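Local coordinates for response regulator receiver protein (Dyadobacter fermentans, PDB 4XLT), which probably acts in bacterial signal transduction as a CheY-like receiver domain switched by phosphorylation, at residues D10-V13 and F14-F17; I42-L45 and R46-A50. One frame throughout, in Å; residues are numbered along the deposited sequence.

In the fold
Both contacts lie inside one receiver domain, a five-stranded parallel sheet flanked by helices. Each closes a short turn of chain, and they follow in series, contact 1 closing before contact 2 opens. From the N terminus, strand 4-9 ends at contact 1, where residues 10-13 turn into the start of helix 13-25 at the acidic end of the sheet, the end that also holds D60. The chain then runs through edge strand 31-35 to helix 38-46, whose last turn and exit loop, leading on toward strand 54-60, form contact 2. The centres are 21 Å apart, and the nearest atoms about 10 Å; contact 1 stands at a helix start and contact 2 at the end of a different helix.

Contact 1: residues D10-V13 and F14-F17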
# COMPACT_ATOMS: atom_id res chain seq x y z
N ASP A 10 -16.12 18.54 -3.68
CA ASP A 10 -16.87 19.40 -2.77
C ASP A 10 -18.32 19.56 -3.24
O ASP A 10 -18.57 19.83 -4.42
CB ASP A 10 -16.19 20.77 -2.66
CG ASP A 10 -16.62 21.56 -1.42
OD1 ASP A 10 -17.80 21.46 -1.01
OD2 ASP A 10 -15.77 22.28 -0.87
N ASP A 11 -19.26 19.39 -2.32
CA ASP A 11 -20.68 19.52 -2.66
C ASP A 11 -21.07 20.99 -2.83
O ASP A 11 -22.09 21.30 -3.44
CB ASP A 11 -21.55 18.87 -1.58
CG ASP A 11 -21.44 19.57 -0.24
OD1 ASP A 11 -20.32 19.97 0.12
OD2 ASP A 11 -22.48 19.71 0.44
N SER A 12 -20.25 21.88 -2.27
CA SER A 12 -20.47 23.31 -2.42
C SER A 12 -19.90 23.81 -3.74
O SER A 12 -18.69 23.82 -3.94
CB SER A 12 -19.85 24.08 -1.26
OG SER A 12 -19.86 25.47 -1.52
N VAL A 13 -20.79 24.22 -4.64
CA VAL A 13 -20.39 24.66 -5.97
C VAL A 13 -19.55 25.93 -5.89
O VAL A 13 -18.58 26.09 -6.63
CB VAL A 13 -21.62 24.89 -6.87
CG1 VAL A 13 -21.19 25.27 -8.27
CG2 VAL A 13 -22.49 23.65 -6.89
N PHE A 14 -19.92 26.83 -4.99
CA PHE A 14 -19.14 28.05 -4.76
C PHE A 14 -17.72 27.71 -4.30
O PHE A 14 -16.75 28.20 -4.88
CB PHE A 14 -19.84 28.94 -3.73
CG PHE A 14 -19.01 30.13 -3.31
CD1 PHE A 14 -18.82 31.19 -4.18
CD2 PHE A 14 -18.44 30.18 -2.05
CE1 PHE A 14 -18.06 32.29 -3.80
CE2 PHE A 14 -17.68 31.27 -1.66
CZ PHE A 14 -17.49 32.33 -2.54
N ASP A 15 -17.61 26.88 -3.27
CA ASP A 15 -16.30 26.48 -2.76
C ASP A 15 -15.49 25.74 -3.81
O ASP A 15 -14.28 25.92 -3.91
CB ASP A 15 -16.43 25.62 -1.50
CG ASP A 15 -16.98 26.39 -0.31
OD1 ASP A 15 -16.94 27.64 -0.34
OD2 ASP A 15 -17.44 25.75 0.66
N LEU A 16 -16.17 24.90 -4.60
CA LEU A 16 -15.51 24.11 -5.63
C LEU A 16 -14.78 24.98 -6.65
O LEU A 16 -13.58 24.82 -6.87
CB LEU A 16 -16.53 23.22 -6.34
CG LEU A 16 -15.98 22.11 -7.23
CD1 LEU A 16 -15.14 21.14 -6.41
CD2 LEU A 16 -17.11 21.37 -7.93
N PHE A 17 -15.51 25.90 -7.27
CA PHE A 17 -14.94 26.77 -8.29
C PHE A 17 -13.95 27.78 -7.72
O PHE A 17 -12.95 28.10 -8.35
CB PHE A 17 -16.05 27.50 -9.05
CG PHE A 17 -16.76 26.64 -10.05
CD1 PHE A 17 -16.29 26.53 -11.35
CD2 PHE A 17 -17.90 25.93 -9.69
CE1 PHE A 17 -16.94 25.73 -12.27
CE2 PHE A 17 -18.56 25.14 -10.61
CZ PHE A 17 -18.08 25.03 -11.90
O HOH W 1 -18.57 22.79 1.52
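S12 and D15 meet where the chain leaves strand 4-9 and winds into helix 13-25, their CA atoms 5.2 Å apart. The first helical bonds run from L16 N to S12 O (2.8 Å) and from F17 N to V13 O, the latter almost straight at 175°. S12 is the N-cap: with its hydroxyl swung opposite its own backbone N (chi1 170°), OG accepts from D15 N at 3.2 Å. Two residues earlier, D10 makes an Asx turn, its OD1 taking the S12 N-H at 2.8 Å from above the carboxylate plane. The other oxygen, D10 OD2, lies against D15 CB at 3.5 Å, and the two carboxylate planes are turned 60° from each other. K115 forms salt bridges to both, and a water lies within hydrogen-bonding distance of D10 OD1 and D15 OD2. Replacing D10 by an alanine would remove the acceptor of the S12 N-H and one of the two carboxylates on K115, and would probably leave the turn less firmly held. On the outer side V13 CG1 packs beside F17 CE2 at 3.5 Å, and V13 O sits at the ring edge; inward, L16 CD1 reaches the backbone and CB of D10. Acidic residues directly after the first strand, with a lysine after the last, are typical of the CheY-like receiver's phosphorylation site, which here probably centres on D60.

Contact 2: residues I42-L45 and R46-A50; sequences IDHL and RSQGA
R46 lays its side chain back along the last turn of helix 38-46, across I42. With CG pointing away from its own carbonyl carbon (chi1 -79°) and the chain extended as far as NE, the guanidinium comes to rest with one face on I42 CG2, which is 3.4 Å from R46 NE and offset toward the rim of the group. D43 OD1 is near R46 NH1 but well out of the guanidinium plane, so any attraction there is probably electrostatic only; the salt bridge of R46 is made to E104 of the second subunit. The R46 backbone N bonds to I42 O at 2.9 Å, and weakly to D43 O. The chain then runs on toward strand 54-60, and bonds to H44 O close the C-terminal end of this helix, which links the second and third strands of the CheY-like alternating beta-alpha fold. Three donors converge on that carbonyl: S47 OG at 2.7 Å, S47 N at 3.2 Å from well above the carbonyl plane, and Q48 NE2 at 3.0 Å. Q48 gets there by bending at its second torsion (chi2 -59°), which turns the amide back over the helix end with H44 O in the amide plane. The same NE2 lies over one face of the H44 imidazole, near the ring's rim, with ring and amide planes 32° apart. Q48 thus covers part of one ring face, and the ring also meets F35 on the edge strand. L45 turns its side chain inward, onto I7 of strand 4-9 and Y75 of helix 68-75. Its carbonyl O accepts from Q48 N at 3.1 Å and from a water that also donates to Q48 O.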
# COMPACT_ATOMS: atom_id res chain seq x y z
N ILE A 42 -15.39 9.11 -7.55
CA ILE A 42 -15.01 7.71 -7.47
C ILE A 42 -15.00 7.07 -8.86
O ILE A 42 -14.08 6.32 -9.20
CB ILE A 42 -15.95 6.92 -6.54
CG1 ILE A 42 -15.70 7.32 -5.08
CG2 ILE A 42 -15.73 5.43 -6.68
CD1 ILE A 42 -14.29 7.03 -4.60
N ASP A 43 -16.02 7.38 -9.66
CA ASP A 43 -16.12 6.88 -11.03
C ASP A 43 -14.88 7.23 -11.85
O ASP A 43 -14.34 6.39 -12.56
CB ASP A 43 -17.37 7.42 -11.72
CG ASP A 43 -18.65 6.81 -11.18
OD1 ASP A 43 -18.57 5.76 -10.51
OD2 ASP A 43 -19.73 7.38 -11.44
N HIS A 44 -14.44 8.48 -11.75
CA HIS A 44 -13.25 8.92 -12.46
C HIS A 44 -12.00 8.17 -12.00
O HIS A 44 -11.16 7.79 -12.81
CB HIS A 44 -13.04 10.42 -12.29
CG HIS A 44 -11.70 10.90 -12.76
ND1 HIS A 44 -10.68 11.23 -11.90
CD2 HIS A 44 -11.21 11.09 -14.01
CE1 HIS A 44 -9.63 11.61 -12.59
NE2 HIS A 44 -9.92 11.53 -13.87
N LEU A 45 -11.89 7.96 -10.69
CA LEU A 45 -10.73 7.27 -10.14
C LEU A 45 -10.69 5.80 -10.55
O LEU A 45 -9.61 5.24 -10.75
CB LEU A 45 -10.73 7.38 -8.61
CG LEU A 45 -10.44 8.78 -8.05
CD1 LEU A 45 -10.56 8.81 -6.54
CD2 LEU A 45 -9.06 9.25 -8.49
N ARG A 46 -11.85 5.18 -10.70
CA ARG A 46 -11.93 3.77 -11.07
C ARG A 46 -11.47 3.53 -12.50
O ARG A 46 -11.21 2.39 -12.89
CB ARG A 46 -13.35 3.24 -10.87
CG ARG A 46 -13.69 2.92 -9.43
CD ARG A 46 -15.16 2.61 -9.26
NE ARG A 46 -15.49 2.28 -7.87
CZ ARG A 46 -16.73 2.19 -7.39
NH1 ARG A 46 -17.77 2.42 -8.19
NH2 ARG A 46 -16.93 1.89 -6.12
N SER A 47 -11.38 4.59 -13.29
CA SER A 47 -10.94 4.46 -14.68
C SER A 47 -9.45 4.75 -14.83
O SER A 47 -8.90 4.67 -15.93
CB SER A 47 -11.76 5.40 -15.58
OG SER A 47 -11.46 6.76 -15.32
N GLN A 48 -8.79 5.08 -13.72
CA GLN A 48 -7.38 5.42 -13.75
C GLN A 48 -6.50 4.20 -13.50
O GLN A 48 -6.92 3.24 -12.87
CB GLN A 48 -7.06 6.50 -12.71
CG GLN A 48 -7.95 7.73 -12.80
CD GLN A 48 -7.88 8.42 -14.14
OE1 GLN A 48 -6.79 8.68 -14.66
NE2 GLN A 48 -9.04 8.72 -14.71
N GLY A 49 -5.27 4.26 -14.02
CA GLY A 49 -4.29 3.21 -13.78
C GLY A 49 -3.14 3.75 -12.96
O GLY A 49 -3.20 4.87 -12.44
N ALA A 50 -2.07 2.97 -12.84
CA ALA A 50 -0.90 3.38 -12.09
C ALA A 50 0.01 4.29 -12.92
O ALA A 50 1.12 4.61 -12.51
CB ALA A 50 -0.12 2.17 -11.60
O HOH W 2 -8.28 2.79 -10.80